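Local coordinates for Alpha/beta hydrolase fold protein (Ochrobactrum, PDB 4G9E) that acts as an N-acyl homoserine lactonase, probably hydrolysing the lactone ring of its substrate, and is seen here with the ring-opened compound N-butanoyl-L-homoserine bound, at residues A[41-46]-A[256-261]; A[50-55]-A[264-269]; A[76-81]-A[194-199]. All coordinates share one frame; numbering follows the deposited sequence. Where two conformers were deposited one is given.

In the fold
The three contacts illustrate how chemistry follows position in an alpha/beta hydrolase fold. Contacts 1 and 2 are buried neighbours, with centres about 10 Å apart, and both use helix 255-270: contact 1 sets it against helix 41-45, and contact 2 against Trp52, which follows helix 47-51. The first is polar, made by an amide and a carboxylate beside an aromatic ring; the second is apolar, a methyl group over an indole. Contact 3 lies on the opposite side of the chain's centre, at the surface, where a carboxylate, a hydroxyl and a water join helix 77-91 to a loop between helices 182-194 and 200-206.

Contact 1. Residues A[41-46]-A[256-261]; sequences APQLEG and AEFDAY
Gln43 and Asp259 meet with their flat ends turned almost perpendicular, the amide and carboxylate planes lying 80° apart. Gln43 NE2 donates to Asp259 OD1 at 3.0 Å, and the bond is close to straight, with an N-H...O angle of 171°. The oxygen lies in the amide plane, whereas the nitrogen approaches it on the syn side, slightly out of the carboxylate plane. Gln43 reaches this position by a bend: CG stands anti to the carbonyl carbon, and a turn at chi2 of 71° swings the amide toward helix 255-270. Its NE2 also donates to the carbonyl of Phe251, so two acceptors fix the rotation of the amide. Phe258 adds an apolar flank. The Phe258 side chain runs nearly perpendicular to that of Gln43, with Phe258 CD2 3.8 Å from Gln43 NE2, and its ring also makes an edge-to-face contact with Phe99 of the central sheet. Asp259 OD2 is met by two ordered waters, one of which, 2.9 Å from Asp259 OD2 and 2.9 Å from Pro42 O, is placed to bridge the two helices. Leu44, meanwhile, packs on Val54 and Ala56 of strand 52-57. Helix 41-45 follows strand 24-30, and helix 255-270 is the last helix of the chain; their pairing on one side of the sheet is the arrangement of the first and last helices in the alpha/beta hydrolase fold.

Contact 2. Residues A[50-55]-A[264-269]; sequences KKWRVI and RFIRDC
Asp268 OD1 is gripped by two nitrogens of the neighbouring Arg267, whose backbone N lies 4.2 Å from Trp52 CZ2 across the contact. Arg267 NE stands 2.8 Å from Asp268 OD1 and Arg267 NH1 2.9 Å from the same atom, a side-on salt bridge in which both nitrogens serve a single acceptor lying in the guanidinium plane. The other oxygen, Asp268 OD2, accepts from the indole nitrogen of Trp236, so the carboxylate is held at both ends. Across the interface the contact is of another kind. Ile266 lays its CG2 methyl over one face of the Trp52 indole, 3.5 Å from the centroid of the five-membered ring and 17° off its normal, a clear CH-pi contact. The methyl comes as near as 3.3 Å to Trp52 NE1, but from above the ring. With CG2 anti to the backbone N and CG1 beside it (chi1 -63°), the two arms of Ile266 share the indole: Ile266 CD1 reaches toward the benzene part, 4.0 Å from Trp52 CE3. Lys51 CD lies 3.6 Å above the opposite face of the Trp52 ring. Strand 24-30 adjoins both partners, Ala25 touching Trp52 and Leu27 touching Ile266. The Arg267-Asp268 pair lies within the helix, while Arg264 pairs with Glu237 beyond it; across this contact the link to Trp52 is apolar, largely dispersion with a CH-pi contribution.

Contact 3. Residues A[76-81]-A[194-199]; sequences SMEGYA and SGTGGN
Glu78 extends from the first turn of helix 77-91 to Thr196 and Gly197 in the loop 194-199. From CB, CG sits between the backbone N and the carbonyl carbon (chi1 64°), and a single bend at chi2 of -89° then directs the carboxylate at the loop. Glu78 CD and Glu78 OE1 both lie 3.7 Å from Gly197 CA, and it is OE1 that gains from the lack of a side chain there, since a CB on Gly197 would run into it. At the tip the two oxygens divide the work. Glu78 OE2 accepts from the Thr196 hydroxyl, OG1, at 2.6 Å, a short bond that uses the syn lone pair. Glu78 OE1 accepts a hydrogen bond from a water 2.7 Å away, and the same water donates to Thr196 OG1 at 2.8 Å, closing a small ring of carboxylate, hydroxyl and water. Behind Glu78, Ser76 caps the helix, its OG accepting from Gly79 N at 2.8 Å, while Met77 touches the bound N-butanoyl-L-homoserine. The loop belongs to the helical insertion between strands 120-124 and 211-216, where lids of this fold usually lie, so the contact probably ties the lid to the core. The nearby helix N-terminus probably favours the charged form of the carboxylate, consistent with its acceptor role toward both Thr196 OG1 and the water.

Contact 1. Residues A[41-46]-A[256-261]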
loop_
_atom_site.group_PDB
_atom_site.type_symbol
_atom_site.label_atom_id
_atom_site.label_comp_id
_atom_site.label_asym_id
_atom_site.label_seq_id
_atom_site.Cartn_x
_atom_site.Cartn_y
_atom_site.Cartn_z
ATOM N N ALA A 41 -5.516 11.603 -0.454
ATOM C CA ALA A 41 -6.003 12.941 -0.123
ATOM C C ALA A 41 -6.745 13.029 1.221
ATOM O O ALA A 41 -6.530 13.971 1.976
ATOM C CB ALA A 41 -6.879 13.478 -1.253
ATOM N N PRO A 42 -7.643 12.069 1.525
ATOM C CA PRO A 42 -8.372 12.225 2.797
ATOM C C PRO A 42 -7.453 12.239 4.020
ATOM O O PRO A 42 -7.729 12.942 4.991
ATOM C CB PRO A 42 -9.285 10.995 2.834
ATOM C CG PRO A 42 -9.472 10.623 1.398
ATOM C CD PRO A 42 -8.159 10.942 0.730
ATOM N N GLN A 43 -6.376 11.463 3.968
ATOM C CA GLN A 43 -5.412 11.415 5.055
ATOM C C GLN A 43 -4.440 12.583 4.979
ATOM O O GLN A 43 -4.187 13.239 5.988
ATOM C CB GLN A 43 -4.676 10.077 5.068
ATOM C CG GLN A 43 -5.545 8.922 5.540
ATOM C CD GLN A 43 -6.612 8.535 4.535
ATOM O OE1 GLN A 43 -6.335 8.423 3.344
ATOM N NE2 GLN A 43 -7.836 8.333 5.012
ATOM N N LEU A 44 -3.909 12.859 3.792
ATOM C CA LEU A 44 -2.989 13.978 3.615
ATOM C C LEU A 44 -3.576 15.293 4.103
ATOM O O LEU A 44 -2.904 16.064 4.776
ATOM C CB LEU A 44 -2.596 14.124 2.144
ATOM C CG LEU A 44 -1.579 13.115 1.606
ATOM C CD1 LEU A 44 -1.670 13.014 0.091
ATOM C CD2 LEU A 44 -0.165 13.488 2.043
ATOM N N GLU A 45 -4.830 15.542 3.742
ATOM C CA GLU A 45 -5.464 16.838 3.955
ATOM C C GLU A 45 -6.344 16.898 5.201
ATOM O O GLU A 45 -6.792 17.973 5.597
ATOM C CB GLU A 45 -6.307 17.205 2.734
ATOM C CG GLU A 45 -5.526 17.267 1.436
ATOM C CD GLU A 45 -6.422 17.501 0.236
ATOM O OE1 GLU A 45 -7.634 17.737 0.436
ATOM O OE2 GLU A 45 -5.914 17.440 -0.904
ATOM N N GLY A 46 -6.599 15.745 5.808
ATOM C CA GLY A 46 -7.470 15.664 6.965
ATOM C C GLY A 46 -6.740 15.588 8.289
ATOM O O GLY A 46 -5.572 15.966 8.397
ATOM N N ALA A 256 -13.690 8.443 8.044
ATOM C CA ALA A 256 -13.733 8.624 9.489
ATOM C C ALA A 256 -13.493 7.314 10.229
ATOM O O ALA A 256 -12.738 7.281 11.204
ATOM C CB ALA A 256 -15.052 9.234 9.907
ATOM N N GLU A 257 -14.140 6.242 9.785
ATOM C CA GLU A 257 -13.960 4.951 10.436
ATOM C C GLU A 257 -12.552 4.398 10.216
ATOM O O GLU A 257 -11.916 3.883 11.142
ATOM C CB GLU A 257 -15.010 3.945 9.973
ATOM C CG GLU A 257 -14.974 2.655 10.765
ATOM C CD GLU A 257 -16.244 1.847 10.639
ATOM O OE1 GLU A 257 -16.225 0.663 11.027
ATOM O OE2 GLU A 257 -17.257 2.394 10.161
ATOM N N PHE A 258 -12.056 4.510 8.991
ATOM C CA PHE A 258 -10.698 4.075 8.705
ATOM C C PHE A 258 -9.686 4.874 9.535
ATOM O O PHE A 258 -8.758 4.311 10.119
ATOM C CB PHE A 258 -10.390 4.214 7.217
ATOM C CG PHE A 258 -8.944 3.954 6.891
ATOM C CD1 PHE A 258 -8.476 2.665 6.696
ATOM C CD2 PHE A 258 -8.040 5.004 6.845
ATOM C CE1 PHE A 258 -7.127 2.439 6.434
ATOM C CE2 PHE A 258 -6.705 4.793 6.596
ATOM C CZ PHE A 258 -6.246 3.512 6.385
ATOM N N ASP A 259 -9.869 6.190 9.578
ATOM C CA ASP A 259 -8.943 7.061 10.286
ATOM C C ASP A 259 -8.911 6.756 11.778
ATOM O O ASP A 259 -7.885 6.961 12.419
ATOM C CB ASP A 259 -9.288 8.540 10.081
ATOM C CG ASP A 259 -8.926 9.056 8.700
ATOM O OD1 ASP A 259 -8.218 8.360 7.943
ATOM O OD2 ASP A 259 -9.345 10.194 8.386
ATOM N N ALA A 260 -10.024 6.293 12.343
ATOM C CA ALA A 260 -10.017 5.882 13.746
ATOM C C ALA A 260 -8.985 4.771 13.961
ATOM O O ALA A 260 -8.200 4.815 14.910
ATOM C CB ALA A 260 -11.406 5.427 14.183
ATOM N N TYR A 261 -8.994 3.770 13.091
ATOM C CA TYR A 261 -8.004 2.705 13.188
ATOM C C TYR A 261 -6.583 3.215 12.948
ATOM O O TYR A 261 -5.667 2.888 13.696
ATOM C CB TYR A 261 -8.302 1.585 12.192
ATOM C CG TYR A 261 -9.499 0.748 12.541
ATOM C CD1 TYR A 261 -9.449 -0.181 13.572
ATOM C CD2 TYR A 261 -10.683 0.872 11.831
ATOM C CE1 TYR A 261 -10.551 -0.957 13.892
ATOM C CE2 TYR A 261 -11.785 0.097 12.140
ATOM C CZ TYR A 261 -11.710 -0.817 13.169
ATOM O OH TYR A 261 -12.802 -1.588 13.487
HETATM O O HOH W 1 -7.368 12.236 7.792
HETATM O O HOH W 2 -10.642 12.123 6.649
#

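Contact 2. Residues A[50-55]-A[264-269]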
loop_
_atom_site.group_PDB
_atom_site.type_symbol
_atom_site.label_atom_id
_atom_site.label_comp_id
_atom_site.label_asym_id
_atom_site.label_seq_id
_atom_site.Cartn_x
_atom_site.Cartn_y
_atom_site.Cartn_z
ATOM N N LYS A 50 -2.844 16.487 9.400
ATOM C CA LYS A 50 -2.645 17.673 10.228
ATOM C C LYS A 50 -1.804 17.388 11.462
ATOM O O LYS A 50 -1.077 18.231 11.877
ATOM C CB LYS A 50 -4.001 18.323 10.623
ATOM C CG LYS A 50 -4.774 18.856 9.397
ATOM C CD LYS A 50 -6.238 19.208 9.738
ATOM C CE LYS A 50 -7.152 19.614 8.580
ATOM N NZ LYS A 50 -8.180 20.556 9.071
ATOM N N LYS A 51 -1.896 16.175 11.987
ATOM C CA LYS A 51 -1.119 15.832 13.171
ATOM C C LYS A 51 0.223 15.204 12.829
ATOM O O LYS A 51 1.269 15.613 13.345
ATOM C CB LYS A 51 -1.886 14.871 14.068
ATOM C CG LYS A 51 -1.060 14.453 15.262
ATOM C CD LYS A 51 -1.897 13.813 16.327
ATOM C CE LYS A 51 -1.032 13.433 17.502
ATOM N NZ LYS A 51 -1.861 13.118 18.690
ATOM N N TRP A 52 0.177 14.196 11.964
ATOM C CA TRP A 52 1.340 13.380 11.671
ATOM C C TRP A 52 1.915 13.762 10.325
ATOM O O TRP A 52 1.212 14.299 9.470
ATOM C CB TRP A 52 0.941 11.903 11.719
ATOM C CG TRP A 52 0.676 11.408 13.128
ATOM C CD1 TRP A 52 1.611 11.218 14.109
ATOM C CD2 TRP A 52 -0.592 11.035 13.703
ATOM N NE1 TRP A 52 1.004 10.769 15.257
ATOM C CE2 TRP A 52 -0.341 10.629 15.027
ATOM C CE3 TRP A 52 -1.911 10.991 13.221
ATOM C CZ2 TRP A 52 -1.351 10.181 15.872
ATOM C CZ3 TRP A 52 -2.915 10.554 14.071
ATOM C CH2 TRP A 52 -2.630 10.164 15.383
ATOM N N ARG A 53 3.208 13.505 10.145
ATOM C CA ARG A 53 3.860 13.793 8.876
ATOM C C ARG A 53 3.551 12.669 7.892
ATOM O O ARG A 53 4.211 11.632 7.881
ATOM C CB ARG A 53 5.363 13.951 9.076
ATOM C CG ARG A 53 6.122 14.290 7.812
ATOM C CD ARG A 53 7.587 14.473 8.134
ATOM N NE ARG A 53 8.374 14.877 6.977
ATOM C CZ ARG A 53 9.658 15.212 7.051
ATOM N NH1 ARG A 53 10.274 15.174 8.223
ATOM N NH2 ARG A 53 10.324 15.576 5.965
ATOM N N VAL A 54 2.519 12.873 7.083
ATOM C CA VAL A 54 2.100 11.868 6.115
ATOM C C VAL A 54 2.904 12.036 4.829
ATOM O O VAL A 54 2.988 13.138 4.280
ATOM C CB VAL A 54 0.598 11.982 5.815
ATOM C CG1 VAL A 54 0.190 11.025 4.701
ATOM C CG2 VAL A 54 -0.212 11.713 7.079
ATOM N N ILE A 55 3.506 10.938 4.375
ATOM C CA ILE A 55 4.355 10.915 3.189
ATOM C C ILE A 55 3.729 9.939 2.208
ATOM O O ILE A 55 3.588 8.762 2.523
ATOM C CB ILE A 55 5.770 10.445 3.563
ATOM C CG1 ILE A 55 6.355 11.353 4.652
ATOM C CG2 ILE A 55 6.661 10.396 2.333
ATOM C CD1 ILE A 55 7.550 10.784 5.369
ATOM N N ARG A 264 -5.266 5.420 15.802
ATOM C CA ARG A 264 -5.012 4.641 17.005
ATOM C C ARG A 264 -3.740 3.813 16.841
ATOM O O ARG A 264 -2.928 3.720 17.758
ATOM C CB ARG A 264 -6.210 3.764 17.369
ATOM C CG ARG A 264 -6.108 3.144 18.750
ATOM C CD ARG A 264 -7.430 2.548 19.187
ATOM N NE ARG A 264 -7.869 1.377 18.427
ATOM C CZ ARG A 264 -8.938 1.344 17.635
ATOM N NH1 ARG A 264 -9.280 0.212 17.039
ATOM N NH2 ARG A 264 -9.669 2.432 17.437
ATOM N N PHE A 265 -3.561 3.235 15.661
ATOM C CA PHE A 265 -2.372 2.451 15.372
ATOM C C PHE A 265 -1.115 3.321 15.429
ATOM O O PHE A 265 -0.115 2.933 16.040
ATOM C CB PHE A 265 -2.508 1.789 14.001
ATOM C CG PHE A 265 -1.388 0.853 13.673
ATOM C CD1 PHE A 265 -1.125 -0.240 14.482
ATOM C CD2 PHE A 265 -0.610 1.049 12.539
ATOM C CE1 PHE A 265 -0.092 -1.121 14.172
ATOM C CE2 PHE A 265 0.426 0.170 12.224
ATOM C CZ PHE A 265 0.671 -0.919 13.034
ATOM N N ILE A 266 -1.148 4.499 14.814
ATOM C CA ILE A 266 0.010 5.386 14.861
ATOM C C ILE A 266 0.326 5.771 16.308
ATOM O O ILE A 266 1.478 5.698 16.742
ATOM C CB ILE A 266 -0.177 6.653 14.011
ATOM C CG1 ILE A 266 -0.331 6.298 12.530
ATOM C CG2 ILE A 266 0.997 7.599 14.209
ATOM C CD1 ILE A 266 -0.849 7.454 11.690
ATOM N N ARG A 267 -0.695 6.161 17.067
ATOM C CA ARG A 267 -0.494 6.513 18.470
ATOM C C ARG A 267 0.142 5.339 19.217
ATOM O O ARG A 267 1.108 5.514 19.965
ATOM C CB ARG A 267 -1.832 6.921 19.108
ATOM C CG ARG A 267 -1.734 7.532 20.500
ATOM C CD ARG A 267 -1.590 6.519 21.630
ATOM N NE ARG A 267 -2.542 5.417 21.576
ATOM C CZ ARG A 267 -3.780 5.444 22.068
ATOM N NH1 ARG A 267 -4.536 4.362 21.959
ATOM N NH2 ARG A 267 -4.266 6.533 22.676
ATOM N N ASP A 268 -0.398 4.145 19.017
ATOM C CA ASP A 268 0.100 2.969 19.708
ATOM C C ASP A 268 1.555 2.669 19.358
ATOM O O ASP A 268 2.325 2.251 20.215
ATOM C CB ASP A 268 -0.752 1.740 19.404
ATOM C CG ASP A 268 -2.126 1.774 20.049
ATOM O OD1 ASP A 268 -2.432 2.684 20.859
ATOM O OD2 ASP A 268 -2.892 0.838 19.737
ATOM N N CYS A 269 1.929 2.867 18.096
ATOM C CA CYS A 269 3.272 2.517 17.632
ATOM C C CYS A 269 4.319 3.580 17.933
ATOM O O CYS A 269 5.515 3.302 17.839
ATOM C CB CYS A 269 3.261 2.273 16.125
ATOM S SG CYS A 269 2.419 0.783 15.598
#

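Contact 3. Residues A[76-81]-A[194-199]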
loop_
_atom_site.group_PDB
_atom_site.type_symbol
_atom_site.label_atom_id
_atom_site.label_comp_id
_atom_site.label_asym_id
_atom_site.label_seq_id
_atom_site.Cartn_x
_atom_site.Cartn_y
_atom_site.Cartn_z
ATOM N N SER A 76 8.403 -4.852 -9.126
ATOM C CA SER A 76 8.121 -6.064 -8.375
ATOM C C SER A 76 7.888 -5.640 -6.942
ATOM O O SER A 76 8.306 -4.559 -6.534
ATOM C CB SER A 76 9.288 -7.050 -8.439
ATOM O OG SER A 76 10.402 -6.559 -7.714
ATOM N N MET A 77 7.236 -6.486 -6.164
ATOM C CA MET A 77 6.993 -6.122 -4.779
ATOM C C MET A 77 8.296 -5.782 -4.045
ATOM O O MET A 77 8.369 -4.796 -3.311
ATOM C CB MET A 77 6.196 -7.218 -4.081
ATOM C CG MET A 77 4.762 -7.281 -4.589
ATOM S SD MET A 77 4.004 -8.859 -4.248
ATOM C CE MET A 77 2.332 -8.538 -4.815
ATOM N N GLU A 78 9.332 -6.589 -4.264
ATOM C CA GLU A 78 10.617 -6.354 -3.619
ATOM C C GLU A 78 11.349 -5.147 -4.224
ATOM O O GLU A 78 12.016 -4.411 -3.500
ATOM C CB GLU A 78 11.472 -7.626 -3.628
ATOM C CG GLU A 78 11.890 -8.133 -5.007
ATOM C CD GLU A 78 10.902 -9.097 -5.664
ATOM O OE1 GLU A 78 9.685 -9.077 -5.366
ATOM O OE2 GLU A 78 11.365 -9.881 -6.512
ATOM N N GLY A 79 11.223 -4.932 -5.533
ATOM C CA GLY A 79 11.824 -3.773 -6.168
ATOM C C GLY A 79 11.214 -2.469 -5.701
ATOM O O GLY A 79 11.925 -1.482 -5.465
ATOM N N TYR A 80 9.892 -2.450 -5.582
ATOM C CA TYR A 80 9.209 -1.285 -5.035
ATOM C C TYR A 80 9.615 -1.050 -3.575
ATOM O O TYR A 80 9.752 0.092 -3.137
ATOM C CB TYR A 80 7.705 -1.482 -5.102
ATOM C CG TYR A 80 7.072 -1.443 -6.484
ATOM C CD1 TYR A 80 7.347 -0.421 -7.386
ATOM C CD2 TYR A 80 6.162 -2.421 -6.854
ATOM C CE1 TYR A 80 6.718 -0.385 -8.639
ATOM C CE2 TYR A 80 5.543 -2.402 -8.092
ATOM C CZ TYR A 80 5.815 -1.380 -8.971
ATOM O OH TYR A 80 5.188 -1.355 -10.190
ATOM N N ALA A 81 9.803 -2.128 -2.825
ATOM C CA ALA A 81 10.254 -2.000 -1.441
ATOM C C ALA A 81 11.642 -1.382 -1.393
ATOM O O ALA A 81 11.926 -0.540 -0.535
ATOM C CB ALA A 81 10.215 -3.335 -0.736
ATOM N N SER A 194 5.637 -16.076 -9.026
ATOM C CA SER A 194 6.850 -16.886 -9.066
ATOM C C SER A 194 7.636 -16.863 -7.752
ATOM O O SER A 194 8.606 -17.586 -7.598
ATOM C CB SER A 194 7.748 -16.425 -10.215
ATOM O OG SER A 194 7.192 -16.783 -11.468
ATOM N N GLY A 195 7.234 -16.019 -6.808
ATOM C CA GLY A 195 7.934 -15.956 -5.536
ATOM C C GLY A 195 9.364 -15.443 -5.625
ATOM O O GLY A 195 10.261 -15.926 -4.924
ATOM N N THR A 196 9.585 -14.424 -6.447
ATOM C CA THR A 196 10.933 -13.871 -6.593
ATOM C C THR A 196 11.390 -13.093 -5.357
ATOM O O THR A 196 12.584 -12.864 -5.173
ATOM C CB THR A 196 11.045 -12.959 -7.820
ATOM O OG1 THR A 196 10.137 -11.862 -7.691
ATOM C CG2 THR A 196 10.719 -13.719 -9.092
ATOM N N GLY A 197 10.438 -12.666 -4.532
ATOM C CA GLY A 197 10.742 -11.984 -3.288
ATOM C C GLY A 197 10.523 -12.880 -2.087
ATOM O O GLY A 197 10.242 -14.067 -2.228
ATOM N N GLY A 198 10.651 -12.314 -0.897
ATOM C CA GLY A 198 10.496 -13.083 0.323
ATOM C C GLY A 198 9.083 -13.611 0.485
ATOM O O GLY A 198 8.115 -12.914 0.186
ATOM N N ASN A 199 8.966 -14.840 0.977
ATOM C CA ASN A 199 7.679 -15.489 1.221
ATOM C C ASN A 199 6.905 -14.681 2.260
ATOM O O ASN A 199 7.310 -14.586 3.426
ATOM C CB ASN A 199 7.939 -16.922 1.700
ATOM C CG ASN A 199 6.672 -17.691 1.993
ATOM O OD1 ASN A 199 5.725 -17.163 2.573
ATOM N ND2 ASN A 199 6.656 -18.959 1.605
HETATM O O HOH W 3 7.876 -10.737 -6.398
#